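PDB 2OT9: hypothetical protein from Pseudomonas syringae pv. tomato, which is of unknown function but belongs to the YaeQ family, which is related to the PD-(D/E)XK nuclease superfamily. Local coordinates for residues E100-A106 and N126-V132; R43-Y47 and P67-E71; V136-K142 and R165-V170; L14-D18 and V152-G157. Residues are numbered along the deposited sequence.

Contact 1 of 4, residues E100-A106 and N126-V132; sequences ERTSLLA and NVNIAAV
Residues 101-106 and 127-131 are extended, run parallel with axes 4.6 Å apart at closest approach, and cross at -15°. The register pairs Thr102 with Val127 and, step by step, Ala106 with Ala131; Ser103 CA lies 4.6 Å from Asn128 CA. The ladder is the parallel one, each bonding residue of one strand spanning two of the other: Thr102 N to Asn126 O 3.0 Å, Asn128 N to Thr102 O 2.9 Å, Leu104 N to Asn128 O 2.7 Å, Ala130 N to Leu104 O 3.0 Å, Ala106 N to Ala130 O 2.8 Å and Val132 N to Ala106 O 2.9 Å. These are the two strands of a beta-alpha-beta unit connected through helix 111-117, and they lie in the middle of the mixed sheet. On the face of Thr102, Leu104 and Ala106, Leu104 CD2 (rotamer t, p) meets Ile129 CG2 at 3.9 Å. On the other face Leu105 CD2 touches Ala130 CB at 3.9 Å, and Leu105 and Val132 go on to pack against helix 37-49. At the N-terminal end, Asn126 has positive phi and donates ND2 to Glu100 O (3.1 Å). Asn128 ND2 bonds both Thr102 O (3.2 Å) and Asn126 OD1 (3.0 Å), while its OD1 accepts from Glu178 N. Arg101 is extended (t, t, t), and one face of its guanidinium lies against these two asparagines, without a hydrogen bond to either.

Contact 2 of 4, residues R43-Y47 and P67-E71; sequences RLLAY and PALWE
Helix 37-49 packs on the sheet beside the tartrate pocket, to which it contributes Arg39; the side chain of Ala68 lies about 6 Å from the ligand. Residues 43-47 are regular helix, with Tyr47 N bonded to Arg43 O at 3.0 Å. Facing them, the chain enters strand 69-72 through a classic beta bulge, in which Ala68, with near-helical phi/psi (-65/-43), and extended Leu69 both lie opposite Ile82. The helix and strand segments run 20° from parallel, their axes 9.9 Å apart at closest approach, and the nearest CA pair is Arg43 and Ala68 at 6.6 Å. Leu69, rotamer m, p, points toward the helix: its CD1 meets Ala46 CB at 3.7 Å, and its CD2 sits 3.6 Å from Tyr47 N and 3.8 Å from Tyr47 CB, near the plane of the tyrosine ring at its edge. Ala68 also points inward, its CB 3.5 Å from Arg43 CD. The long Arg43 side chain (chi1 m) carries its guanidinium past that methyl, and NH2 makes a weak hydrogen bond to Ala68 O (3.3 Å). Its stronger partners are Glu35, in a salt bridge to NE, and the carbonyl of Gly58. Arg43 is thus a buried charge paired with Glu35 and also hydrogen-bonded to backbone carbonyls, that of Ala68 only weakly, while the helix-sheet packing itself is carried by aliphatic contacts centred on Leu69.

Contact 3 of 4, residues V136-K142 and R165-V170; sequences VLEVLAK and RGQHEV
Helix 136-141 lies over strand 166-170 with the two N-to-C directions at 144° (signed crossing angle -144°) and axes 9.1 Å apart at closest approach. Helical hydrogen bonding runs to Lys142 N, which reaches Glu138 O at 3.0 Å; Lys142 itself leaves helical phi/psi. Arg165, just before the strand, has chi1 m and reaches across to the end of the helix, where its NH1 donates to Val139 O at 2.8 Å. That nitrogen is crowded in the model, so its place is less sure; Lys142 NZ is modelled 3.1 Å from it, a close approach of like charges and not a bond. Gly166 follows with phi 131° and psi -164°, a conformation in which a CB would strike the preceding carbonyl. His168 (chi1 m) points toward the helix. Val139 CG1 sits over one face of its ring, 3.7 Å from the centroid and 29° off the normal, a CH-pi contact, and Val136 CG2 touches His168 CB at 3.8 Å. Glu169 points away, though its O lies 3.7 Å from Val136 CG2. At Val170 (chi1 t) the contact becomes purely aliphatic: Val170 CG2 meets Val136 CG2 at 3.9 Å and Leu140 CD1 at 3.8 Å, and the CA atoms of Val136 and Val170 are 6.6 Å apart. This is alpha/beta layer packing, in which valine and leucine from a helix rest on the side chains along one face of a sheet strand.

Contact 4 of 4, residues L14-D18 and V152-G157; sequences LTDLD and VMISEG
Leu14, in the t, p rotamer, brings CD1 to within 3.9 Å of Val152 CG1 and 4.0 Å of Ile154 CD1, on the face it shares with Asp16. On the other face Thr15 (chi1 m) sets CG2 3.8 Å from CE of Met153 (modelled as selenomethionine), whose SE is 4.2 Å from Leu17 CD1; water 1 joins Thr15 OG1 (2.8 Å) to Val152 O (3.3 Å). Between these two faces the backbones form a parallel ladder, axes 4.6 Å apart and 5° from parallel: Thr15 N to Val152 O 2.8 Å, Ile154 N to Thr15 O 3.0 Å, Leu17 N to Ile154 O 2.8 Å. It pairs the ends of strands 6-16 and 147-155, each of which then turns back into an antiparallel neighbour. Asp16, chi1 t, directs OD1 to Arg19 N and, weakly, to Asp18 N (3.0 Å), while OD2 forms a salt bridge with Arg179. Asp18, chi1 m, crosses to the type I' turn of the other hairpin, where Glu156 and Gly157 both have positive phi: OD1 accepts from Glu156 N (2.9 Å) and OD2 from Gly157 N (2.8 Å).

All four contacts reach one mixed sheet. Contacts 1 and 2 meet at helix 37-49, their centres 11 Å apart: Leu105 CD1 lies 3.7 Å from Ala46 N, and Val132 CG1 4.1 Å from Leu45 CD1. Val132 also bridges to contact 3, its CG1 4.0 Å from Leu137 CB, where helix 134-141 follows strand 127-131 in the chain. The tartrate pocket lies near contacts 1 and 2, with the side chains of Leu104 and Ala68 each about 6 Å from the ligand. Contact 4, its centre 18 Å from that of contact 1, closes a long chain loop that encloses contacts 1 and 2, whereas contact 3 interlaces with it along the sequence.

Contact 1 of 4, residues E100-A106 and N126-V132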
loop_
_atom_site.group_PDB
_atom_site.type_symbol
_atom_site.label_atom_id
_atom_site.label_comp_id
_atom_site.label_asym_id
_atom_site.label_seq_id
_atom_site.Cartn_x
_atom_site.Cartn_y
_atom_site.Cartn_z
ATOM N N GLU A 100 3.601 8.075 13.911
ATOM C CA GLU A 100 3.489 9.505 13.605
ATOM C C GLU A 100 2.604 9.745 12.366
ATOM O O GLU A 100 1.997 10.812 12.192
ATOM C CB GLU A 100 4.886 10.096 13.363
ATOM C CG GLU A 100 4.893 11.614 13.104
ATOM C CD GLU A 100 6.094 12.316 13.719
ATOM O OE1 GLU A 100 5.899 13.087 14.697
ATOM O OE2 GLU A 100 7.225 12.087 13.229
ATOM N N ARG A 101 2.558 8.752 11.495
ATOM C CA ARG A 101 1.796 8.863 10.253
ATOM C C ARG A 101 1.105 7.553 9.996
ATOM O O ARG A 101 1.719 6.498 10.088
ATOM C CB ARG A 101 2.709 9.214 9.074
ATOM C CG ARG A 101 1.949 9.362 7.762
ATOM C CD ARG A 101 2.847 9.833 6.633
ATOM N NE ARG A 101 1.999 10.406 5.596
ATOM C CZ ARG A 101 1.680 11.700 5.528
ATOM N NH1 ARG A 101 0.886 12.115 4.567
ATOM N NH2 ARG A 101 2.164 12.580 6.412
ATOM N N THR A 102 -0.181 7.625 9.689
ATOM C CA THR A 102 -0.938 6.447 9.312
ATOM C C THR A 102 -1.455 6.647 7.900
ATOM O O THR A 102 -2.020 7.703 7.590
ATOM C CB THR A 102 -2.145 6.257 10.244
ATOM O OG1 THR A 102 -1.689 6.192 11.583
ATOM C CG2 THR A 102 -2.907 4.964 9.940
ATOM N N SER A 103 -1.284 5.637 7.045
ATOM C CA SER A 103 -1.852 5.716 5.709
ATOM C C SER A 103 -2.657 4.477 5.409
ATOM O O SER A 103 -2.353 3.397 5.886
ATOM C CB SER A 103 -0.781 5.925 4.616
ATOM O OG SER A 103 -0.110 7.160 4.834
ATOM N N LEU A 104 -3.672 4.641 4.580
ATOM C CA LEU A 104 -4.425 3.489 4.109
ATOM C C LEU A 104 -4.619 3.618 2.611
ATOM O O LEU A 104 -5.112 4.660 2.132
ATOM C CB LEU A 104 -5.779 3.412 4.814
ATOM C CG LEU A 104 -6.831 2.486 4.184
ATOM C CD1 LEU A 104 -6.392 0.997 4.256
ATOM C CD2 LEU A 104 -8.179 2.686 4.864
ATOM N N LEU A 105 -4.243 2.564 1.870
ATOM C CA LEU A 105 -4.675 2.427 0.485
ATOM C C LEU A 105 -5.871 1.489 0.439
ATOM O O LEU A 105 -5.715 0.255 0.504
ATOM C CB LEU A 105 -3.565 1.867 -0.427
ATOM C CG LEU A 105 -2.467 2.789 -0.919
ATOM C CD1 LEU A 105 -1.659 2.091 -2.003
ATOM C CD2 LEU A 105 -3.088 4.105 -1.463
ATOM N N ALA A 106 -7.056 2.074 0.324
ATOM C CA ALA A 106 -8.293 1.327 0.352
ATOM C C ALA A 106 -8.582 0.782 -1.051
ATOM O O ALA A 106 -8.127 1.360 -2.037
ATOM C CB ALA A 106 -9.424 2.239 0.827
ATOM N N ASN A 126 -3.092 12.708 11.779
ATOM C CA ASN A 126 -2.340 12.315 10.582
ATOM C C ASN A 126 -2.728 10.940 10.020
ATOM O O ASN A 126 -1.879 10.051 9.833
ATOM C CB ASN A 126 -0.824 12.382 10.827
ATOM C CG ASN A 126 -0.009 12.528 9.528
ATOM O OD1 ASN A 126 -0.553 12.775 8.456
ATOM N ND2 ASN A 126 1.309 12.412 9.647
ATOM N N VAL A 127 -4.013 10.774 9.742
ATOM C CA VAL A 127 -4.484 9.589 9.034
ATOM C C VAL A 127 -4.812 10.003 7.601
ATOM O O VAL A 127 -5.484 11.009 7.371
ATOM C CB VAL A 127 -5.695 8.919 9.736
ATOM C CG1 VAL A 127 -6.238 7.746 8.905
ATOM C CG2 VAL A 127 -5.312 8.461 11.147
ATOM N N ASN A 128 -4.319 9.222 6.647
ATOM C CA ASN A 128 -4.366 9.576 5.237
ATOM C C ASN A 128 -4.901 8.385 4.479
ATOM O O ASN A 128 -4.393 7.272 4.655
ATOM C CB ASN A 128 -2.954 9.933 4.738
ATOM C CG ASN A 128 -2.315 11.037 5.546
ATOM O OD1 ASN A 128 -2.510 12.210 5.247
ATOM N ND2 ASN A 128 -1.529 10.669 6.564
ATOM N N ILE A 129 -5.936 8.598 3.674
ATOM C CA ILE A 129 -6.651 7.497 3.032
ATOM C C ILE A 129 -6.885 7.819 1.570
ATOM O O ILE A 129 -7.495 8.853 1.240
ATOM C CB ILE A 129 -8.046 7.209 3.698
ATOM C CG1 ILE A 129 -7.904 6.925 5.194
ATOM C CG2 ILE A 129 -8.773 6.040 2.975
ATOM C CD1 ILE A 129 -9.230 6.808 5.934
ATOM N N ALA A 130 -6.399 6.936 0.698
ATOM C CA ALA A 130 -6.631 7.048 -0.735
ATOM C C ALA A 130 -7.197 5.720 -1.214
ATOM O O ALA A 130 -6.886 4.668 -0.647
ATOM C CB ALA A 130 -5.324 7.357 -1.459
ATOM N N ALA A 131 -8.038 5.755 -2.235
ATOM C CA ALA A 131 -8.603 4.531 -2.811
ATOM C C ALA A 131 -7.979 4.240 -4.188
ATOM O O ALA A 131 -7.768 5.157 -4.987
ATOM C CB ALA A 131 -10.107 4.661 -2.938
ATOM N N VAL A 132 -7.718 2.962 -4.453
ATOM C CA VAL A 132 -7.207 2.492 -5.737
ATOM C C VAL A 132 -8.413 2.061 -6.584
ATOM O O VAL A 132 -9.225 1.268 -6.108
ATOM C CB VAL A 132 -6.272 1.257 -5.551
ATOM C CG1 VAL A 132 -5.716 0.783 -6.896
ATOM C CG2 VAL A 132 -5.114 1.558 -4.563
#

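Contact 2 of 4, residues R43-Y47 and P67-E71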
loop_
_atom_site.group_PDB
_atom_site.type_symbol
_atom_site.label_atom_id
_atom_site.label_comp_id
_atom_site.label_asym_id
_atom_site.label_seq_id
_atom_site.Cartn_x
_atom_site.Cartn_y
_atom_site.Cartn_z
ATOM N N ARG A 43 -0.489 -3.623 -1.813
ATOM C CA ARG A 43 0.730 -3.502 -0.985
ATOM C C ARG A 43 1.958 -3.069 -1.804
ATOM O O ARG A 43 2.773 -2.269 -1.331
ATOM C CB ARG A 43 1.035 -4.817 -0.262
ATOM C CG ARG A 43 0.035 -5.140 0.835
ATOM C CD ARG A 43 0.702 -5.926 1.967
ATOM N NE ARG A 43 1.149 -7.250 1.540
ATOM C CZ ARG A 43 1.981 -8.025 2.234
ATOM N NH1 ARG A 43 2.317 -9.228 1.755
ATOM N NH2 ARG A 43 2.478 -7.604 3.404
ATOM N N LEU A 44 2.100 -3.613 -3.015
ATOM C CA LEU A 44 3.220 -3.224 -3.902
ATOM C C LEU A 44 3.128 -1.764 -4.357
ATOM O O LEU A 44 4.149 -1.054 -4.437
ATOM C CB LEU A 44 3.303 -4.134 -5.141
ATOM C CG LEU A 44 3.402 -5.643 -4.924
ATOM C CD1 LEU A 44 3.536 -6.364 -6.282
ATOM C CD2 LEU A 44 4.532 -6.006 -4.005
ATOM N N LEU A 45 1.915 -1.309 -4.669
ATOM C CA LEU A 45 1.714 0.105 -5.019
ATOM C C LEU A 45 2.086 0.993 -3.832
ATOM O O LEU A 45 2.734 2.013 -4.009
ATOM C CB LEU A 45 0.249 0.364 -5.396
ATOM C CG LEU A 45 -0.205 -0.131 -6.771
ATOM C CD1 LEU A 45 -1.735 -0.002 -6.893
ATOM C CD2 LEU A 45 0.516 0.635 -7.878
ATOM N N ALA A 46 1.657 0.610 -2.623
ATOM C CA ALA A 46 1.988 1.383 -1.407
ATOM C C ALA A 46 3.505 1.466 -1.196
ATOM O O ALA A 46 4.039 2.504 -0.815
ATOM C CB ALA A 46 1.319 0.741 -0.156
ATOM N N TYR A 47 4.181 0.344 -1.403
ATOM C CA TYR A 47 5.638 0.287 -1.296
ATOM C C TYR A 47 6.312 1.318 -2.209
ATOM O O TYR A 47 7.213 2.041 -1.764
ATOM C CB TYR A 47 6.158 -1.132 -1.612
ATOM C CG TYR A 47 7.642 -1.282 -1.341
ATOM C CD1 TYR A 47 8.118 -1.445 -0.042
ATOM C CD2 TYR A 47 8.564 -1.226 -2.384
ATOM C CE1 TYR A 47 9.471 -1.551 0.216
ATOM C CE2 TYR A 47 9.923 -1.336 -2.145
ATOM C CZ TYR A 47 10.370 -1.498 -0.842
ATOM O OH TYR A 47 11.711 -1.602 -0.591
ATOM N N PRO A 67 1.019 -4.127 10.497
ATOM C CA PRO A 67 0.379 -3.534 9.322
ATOM C C PRO A 67 0.781 -4.268 8.046
ATOM O O PRO A 67 1.629 -5.162 8.089
ATOM C CB PRO A 67 0.959 -2.126 9.293
ATOM C CG PRO A 67 2.337 -2.285 9.905
ATOM C CD PRO A 67 2.257 -3.422 10.879
ATOM N N ALA A 68 0.207 -3.851 6.920
ATOM C CA ALA A 68 0.618 -4.298 5.602
ATOM C C ALA A 68 2.046 -3.840 5.307
ATOM O O ALA A 68 2.865 -4.619 4.804
ATOM C CB ALA A 68 -0.347 -3.762 4.560
ATOM N N LEU A 69 2.350 -2.585 5.657
ATOM C CA LEU A 69 3.719 -2.068 5.557
ATOM C C LEU A 69 4.018 -1.102 6.704
ATOM O O LEU A 69 3.110 -0.441 7.244
ATOM C CB LEU A 69 3.951 -1.346 4.225
ATOM C CG LEU A 69 3.618 -1.965 2.865
ATOM C CD1 LEU A 69 2.144 -1.762 2.510
ATOM C CD2 LEU A 69 4.495 -1.323 1.785
ATOM N N TRP A 70 5.290 -1.001 7.076
ATOM C CA TRP A 70 5.688 0.003 8.051
ATOM C C TRP A 70 7.118 0.471 7.891
ATOM O O TRP A 70 7.989 -0.274 7.450
ATOM C CB TRP A 70 5.419 -0.407 9.516
ATOM C CG TRP A 70 5.875 -1.767 9.931
ATOM C CD1 TRP A 70 6.620 -2.654 9.202
ATOM C CD2 TRP A 70 5.632 -2.398 11.202
ATOM N NE1 TRP A 70 6.836 -3.799 9.936
ATOM C CE2 TRP A 70 6.238 -3.670 11.161
ATOM C CE3 TRP A 70 4.949 -2.013 12.363
ATOM C CZ2 TRP A 70 6.187 -4.560 12.240
ATOM C CZ3 TRP A 70 4.899 -2.902 13.441
ATOM C CH2 TRP A 70 5.515 -4.158 13.369
ATOM N N GLU A 71 7.328 1.737 8.223
ATOM C CA GLU A 71 8.656 2.311 8.274
ATOM C C GLU A 71 8.964 2.541 9.748
ATOM O O GLU A 71 8.196 3.212 10.448
ATOM C CB GLU A 71 8.664 3.633 7.509
ATOM C CG GLU A 71 10.012 4.340 7.427
ATOM C CD GLU A 71 9.898 5.762 6.892
ATOM O OE1 GLU A 71 8.905 6.089 6.215
ATOM O OE2 GLU A 71 10.813 6.564 7.143
#

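Contact 3 of 4, residues V136-K142 and R165-V170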
loop_
_atom_site.group_PDB
_atom_site.type_symbol
_atom_site.label_atom_id
_atom_site.label_comp_id
_atom_site.label_asym_id
_atom_site.label_seq_id
_atom_site.Cartn_x
_atom_site.Cartn_y
_atom_site.Cartn_z
ATOM N N VAL A 136 -8.057 -0.645 -12.884
ATOM C CA VAL A 136 -6.596 -0.757 -13.071
ATOM C C VAL A 136 -5.980 -1.770 -12.099
ATOM O O VAL A 136 -4.990 -2.439 -12.410
ATOM C CB VAL A 136 -5.873 0.621 -12.975
ATOM C CG1 VAL A 136 -5.944 1.220 -11.553
ATOM C CG2 VAL A 136 -4.406 0.497 -13.440
ATOM N N LEU A 137 -6.565 -1.874 -10.913
ATOM C CA LEU A 137 -6.080 -2.835 -9.952
ATOM C C LEU A 137 -6.233 -4.237 -10.532
ATOM O O LEU A 137 -5.305 -5.035 -10.460
ATOM C CB LEU A 137 -6.829 -2.707 -8.616
ATOM C CG LEU A 137 -6.466 -3.718 -7.543
ATOM C CD1 LEU A 137 -4.945 -3.674 -7.285
ATOM C CD2 LEU A 137 -7.256 -3.400 -6.280
ATOM N N GLU A 138 -7.380 -4.526 -11.136
ATOM C CA GLU A 138 -7.595 -5.871 -11.691
ATOM C C GLU A 138 -6.619 -6.211 -12.813
ATOM O O GLU A 138 -6.099 -7.337 -12.872
ATOM C CB GLU A 138 -9.048 -6.075 -12.121
ATOM C CG GLU A 138 -9.924 -6.428 -10.904
ATOM C CD GLU A 138 -11.371 -6.717 -11.275
ATOM O OE1 GLU A 138 -11.649 -6.986 -12.464
ATOM O OE2 GLU A 138 -12.227 -6.679 -10.363
ATOM N N VAL A 139 -6.357 -5.227 -13.673
ATOM C CA VAL A 139 -5.357 -5.340 -14.741
ATOM C C VAL A 139 -3.955 -5.622 -14.192
ATOM O O VAL A 139 -3.254 -6.512 -14.688
ATOM C CB VAL A 139 -5.308 -4.045 -15.572
ATOM C CG1 VAL A 139 -4.037 -3.992 -16.422
ATOM C CG2 VAL A 139 -6.545 -3.895 -16.434
ATOM N N LEU A 140 -3.537 -4.843 -13.191
ATOM C CA LEU A 140 -2.224 -5.023 -12.566
ATOM C C LEU A 140 -2.051 -6.364 -11.864
ATOM O O LEU A 140 -0.991 -6.984 -11.971
ATOM C CB LEU A 140 -1.879 -3.866 -11.610
ATOM C CG LEU A 140 -1.468 -2.561 -12.298
ATOM C CD1 LEU A 140 -1.500 -1.401 -11.301
ATOM C CD2 LEU A 140 -0.070 -2.675 -12.934
ATOM N N ALA A 141 -3.104 -6.817 -11.185
ATOM C CA ALA A 141 -3.032 -7.953 -10.267
ATOM C C ALA A 141 -3.222 -9.333 -10.923
ATOM O O ALA A 141 -2.649 -10.327 -10.475
ATOM C CB ALA A 141 -4.082 -7.753 -9.137
ATOM N N LYS A 142 -4.041 -9.367 -11.976
ATOM C CA LYS A 142 -4.509 -10.581 -12.632
ATOM C C LYS A 142 -3.355 -11.503 -12.985
ATOM O O LYS A 142 -2.409 -11.061 -13.636
ATOM C CB LYS A 142 -5.228 -10.174 -13.925
ATOM C CG LYS A 142 -5.919 -11.293 -14.663
ATOM C CD LYS A 142 -6.937 -10.699 -15.630
ATOM C CE LYS A 142 -6.297 -9.739 -16.649
ATOM N NZ LYS A 142 -6.991 -8.424 -16.828
ATOM N N ARG A 165 2.335 -6.205 -19.618
ATOM C CA ARG A 165 1.170 -5.970 -20.471
ATOM C C ARG A 165 0.994 -4.500 -20.869
ATOM O O ARG A 165 0.041 -4.146 -21.574
ATOM C CB ARG A 165 -0.099 -6.515 -19.793
ATOM C CG ARG A 165 0.039 -7.990 -19.441
ATOM C CD ARG A 165 -1.278 -8.692 -19.312
ATOM N NE ARG A 165 -2.036 -8.236 -18.144
ATOM C CZ ARG A 165 -3.273 -8.634 -17.877
ATOM N NH1 ARG A 165 -3.893 -8.166 -16.801
ATOM N NH2 ARG A 165 -3.890 -9.478 -18.704
ATOM N N GLY A 166 1.909 -3.648 -20.422
ATOM C CA GLY A 166 1.939 -2.255 -20.867
ATOM C C GLY A 166 2.029 -1.294 -19.711
ATOM O O GLY A 166 2.365 -1.693 -18.592
ATOM N N GLN A 167 1.727 -0.028 -19.997
ATOM C CA GLN A 167 1.765 1.049 -19.020
ATOM C C GLN A 167 0.365 1.367 -18.520
ATOM O O GLN A 167 -0.515 1.715 -19.300
ATOM C CB GLN A 167 2.405 2.322 -19.600
ATOM C CG GLN A 167 2.638 3.361 -18.506
ATOM C CD GLN A 167 3.471 4.543 -18.948
ATOM O OE1 GLN A 167 4.665 4.613 -18.650
ATOM N NE2 GLN A 167 2.843 5.492 -19.635
ATOM N N HIS A 168 0.178 1.285 -17.210
ATOM C CA HIS A 168 -1.142 1.438 -16.610
ATOM C C HIS A 168 -1.136 2.636 -15.681
ATOM O O HIS A 168 -0.246 2.763 -14.833
ATOM C CB HIS A 168 -1.494 0.167 -15.826
ATOM C CG HIS A 168 -1.272 -1.098 -16.605
ATOM N ND1 HIS A 168 -0.216 -1.947 -16.363
ATOM C CD2 HIS A 168 -1.946 -1.627 -17.650
ATOM C CE1 HIS A 168 -0.265 -2.965 -17.206
ATOM N NE2 HIS A 168 -1.306 -2.795 -17.999
ATOM N N GLU A 169 -2.134 3.499 -15.834
ATOM C CA GLU A 169 -2.215 4.731 -15.060
ATOM C C GLU A 169 -3.059 4.513 -13.806
ATOM O O GLU A 169 -4.238 4.172 -13.892
ATOM C CB GLU A 169 -2.790 5.883 -15.912
ATOM C CG GLU A 169 -3.073 7.154 -15.100
ATOM C CD GLU A 169 -3.280 8.420 -15.944
ATOM O OE1 GLU A 169 -3.188 8.364 -17.189
ATOM O OE2 GLU A 169 -3.536 9.483 -15.343
ATOM N N VAL A 170 -2.437 4.703 -12.650
ATOM C CA VAL A 170 -3.116 4.562 -11.366
ATOM C C VAL A 170 -3.378 5.940 -10.787
ATOM O O VAL A 170 -2.457 6.622 -10.350
ATOM C CB VAL A 170 -2.277 3.719 -10.370
ATOM C CG1 VAL A 170 -2.997 3.603 -9.023
ATOM C CG2 VAL A 170 -1.973 2.338 -10.972
#

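Contact 4 of 4, residues L14-D18 and V152-G157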
loop_
_atom_site.group_PDB
_atom_site.type_symbol
_atom_site.label_atom_id
_atom_site.label_comp_id
_atom_site.label_asym_id
_atom_site.label_seq_id
_atom_site.Cartn_x
_atom_site.Cartn_y
_atom_site.Cartn_z
ATOM N N LEU A 14 12.058 2.501 -9.781
ATOM C CA LEU A 14 11.232 3.635 -9.363
ATOM C C LEU A 14 11.812 4.967 -9.826
ATOM O O LEU A 14 12.994 5.258 -9.578
ATOM C CB LEU A 14 11.096 3.612 -7.832
ATOM C CG LEU A 14 10.333 4.746 -7.127
ATOM C CD1 LEU A 14 8.858 4.803 -7.566
ATOM C CD2 LEU A 14 10.471 4.593 -5.613
ATOM N N THR A 15 10.987 5.753 -10.524
ATOM C CA THR A 15 11.326 7.114 -10.968
ATOM C C THR A 15 10.226 8.037 -10.437
ATOM O O THR A 15 9.183 8.241 -11.088
ATOM C CB THR A 15 11.387 7.225 -12.521
ATOM O OG1 THR A 15 12.400 6.347 -13.029
ATOM C CG2 THR A 15 11.728 8.624 -12.941
ATOM N N ASP A 16 10.447 8.558 -9.239
ATOM C CA ASP A 16 9.445 9.374 -8.573
ATOM C C ASP A 16 9.852 10.828 -8.748
ATOM O O ASP A 16 10.731 11.339 -8.051
ATOM C CB ASP A 16 9.323 8.954 -7.103
ATOM C CG ASP A 16 8.367 9.825 -6.299
ATOM O OD1 ASP A 16 7.940 10.911 -6.757
ATOM O OD2 ASP A 16 8.044 9.405 -5.169
ATOM N N LEU A 17 9.219 11.479 -9.716
ATOM C CA LEU A 17 9.572 12.845 -10.072
ATOM C C LEU A 17 9.053 13.863 -9.068
ATOM O O LEU A 17 9.549 14.970 -9.010
ATOM C CB LEU A 17 9.058 13.173 -11.471
ATOM C CG LEU A 17 9.585 12.257 -12.571
ATOM C CD1 LEU A 17 8.955 12.639 -13.871
ATOM C CD2 LEU A 17 11.116 12.304 -12.676
ATOM N N ASP A 18 8.051 13.481 -8.288
ATOM C CA ASP A 18 7.494 14.364 -7.258
ATOM C C ASP A 18 8.428 14.502 -6.057
ATOM O O ASP A 18 8.532 15.580 -5.472
ATOM C CB ASP A 18 6.129 13.848 -6.803
ATOM C CG ASP A 18 5.055 14.007 -7.871
ATOM O OD1 ASP A 18 5.296 14.738 -8.864
ATOM O OD2 ASP A 18 3.972 13.397 -7.716
ATOM N N VAL A 152 7.980 1.940 -12.384
ATOM C CA VAL A 152 7.007 2.884 -11.843
ATOM C C VAL A 152 7.506 4.319 -11.993
ATOM O O VAL A 152 8.632 4.645 -11.582
ATOM C CB VAL A 152 6.695 2.587 -10.356
ATOM C CG1 VAL A 152 5.813 3.692 -9.731
ATOM C CG2 VAL A 152 6.007 1.214 -10.209
HETATM N N MSE A 153 6.676 5.160 -12.606
HETATM C CA MSE A 153 6.926 6.591 -12.641
HETATM C C MSE A 153 5.817 7.286 -11.860
HETATM O O MSE A 153 4.623 6.991 -12.048
HETATM C CB MSE A 153 6.994 7.121 -14.071
HETATM C CG MSE A 153 7.088 8.665 -14.148
HETATM SE SE MSE A 153 7.469 9.314 -15.930
HETATM C CE MSE A 153 9.347 8.875 -15.956
ATOM N N ILE A 154 6.214 8.188 -10.968
ATOM C CA ILE A 154 5.251 8.979 -10.192
ATOM C C ILE A 154 5.412 10.446 -10.591
ATOM O O ILE A 154 6.495 11.050 -10.420
ATOM C CB ILE A 154 5.439 8.761 -8.663
ATOM C CG1 ILE A 154 5.338 7.256 -8.327
ATOM C CG2 ILE A 154 4.420 9.595 -7.848
ATOM C CD1 ILE A 154 5.559 6.909 -6.846
ATOM N N SER A 155 4.342 11.006 -11.147
ATOM C CA SER A 155 4.360 12.373 -11.643
ATOM C C SER A 155 3.044 13.090 -11.332
ATOM O O SER A 155 1.961 12.596 -11.662
ATOM C CB SER A 155 4.636 12.359 -13.152
ATOM O OG SER A 155 4.676 13.677 -13.674
ATOM N N GLU A 156 3.146 14.248 -10.684
ATOM C CA GLU A 156 1.967 15.028 -10.291
ATOM C C GLU A 156 0.919 14.180 -9.550
ATOM O O GLU A 156 -0.293 14.308 -9.788
ATOM C CB GLU A 156 1.372 15.746 -11.516
ATOM C CG GLU A 156 2.386 16.664 -12.219
ATOM C CD GLU A 156 1.799 17.501 -13.353
ATOM O OE1 GLU A 156 0.580 17.405 -13.617
ATOM O OE2 GLU A 156 2.570 18.270 -13.979
ATOM N N GLY A 157 1.390 13.297 -8.668
ATOM C CA GLY A 157 0.496 12.474 -7.856
ATOM C C GLY A 157 -0.047 11.226 -8.540
ATOM O O GLY A 157 -0.682 10.387 -7.880
HETATM O O HOH W 1 11.172 3.910 -13.516
#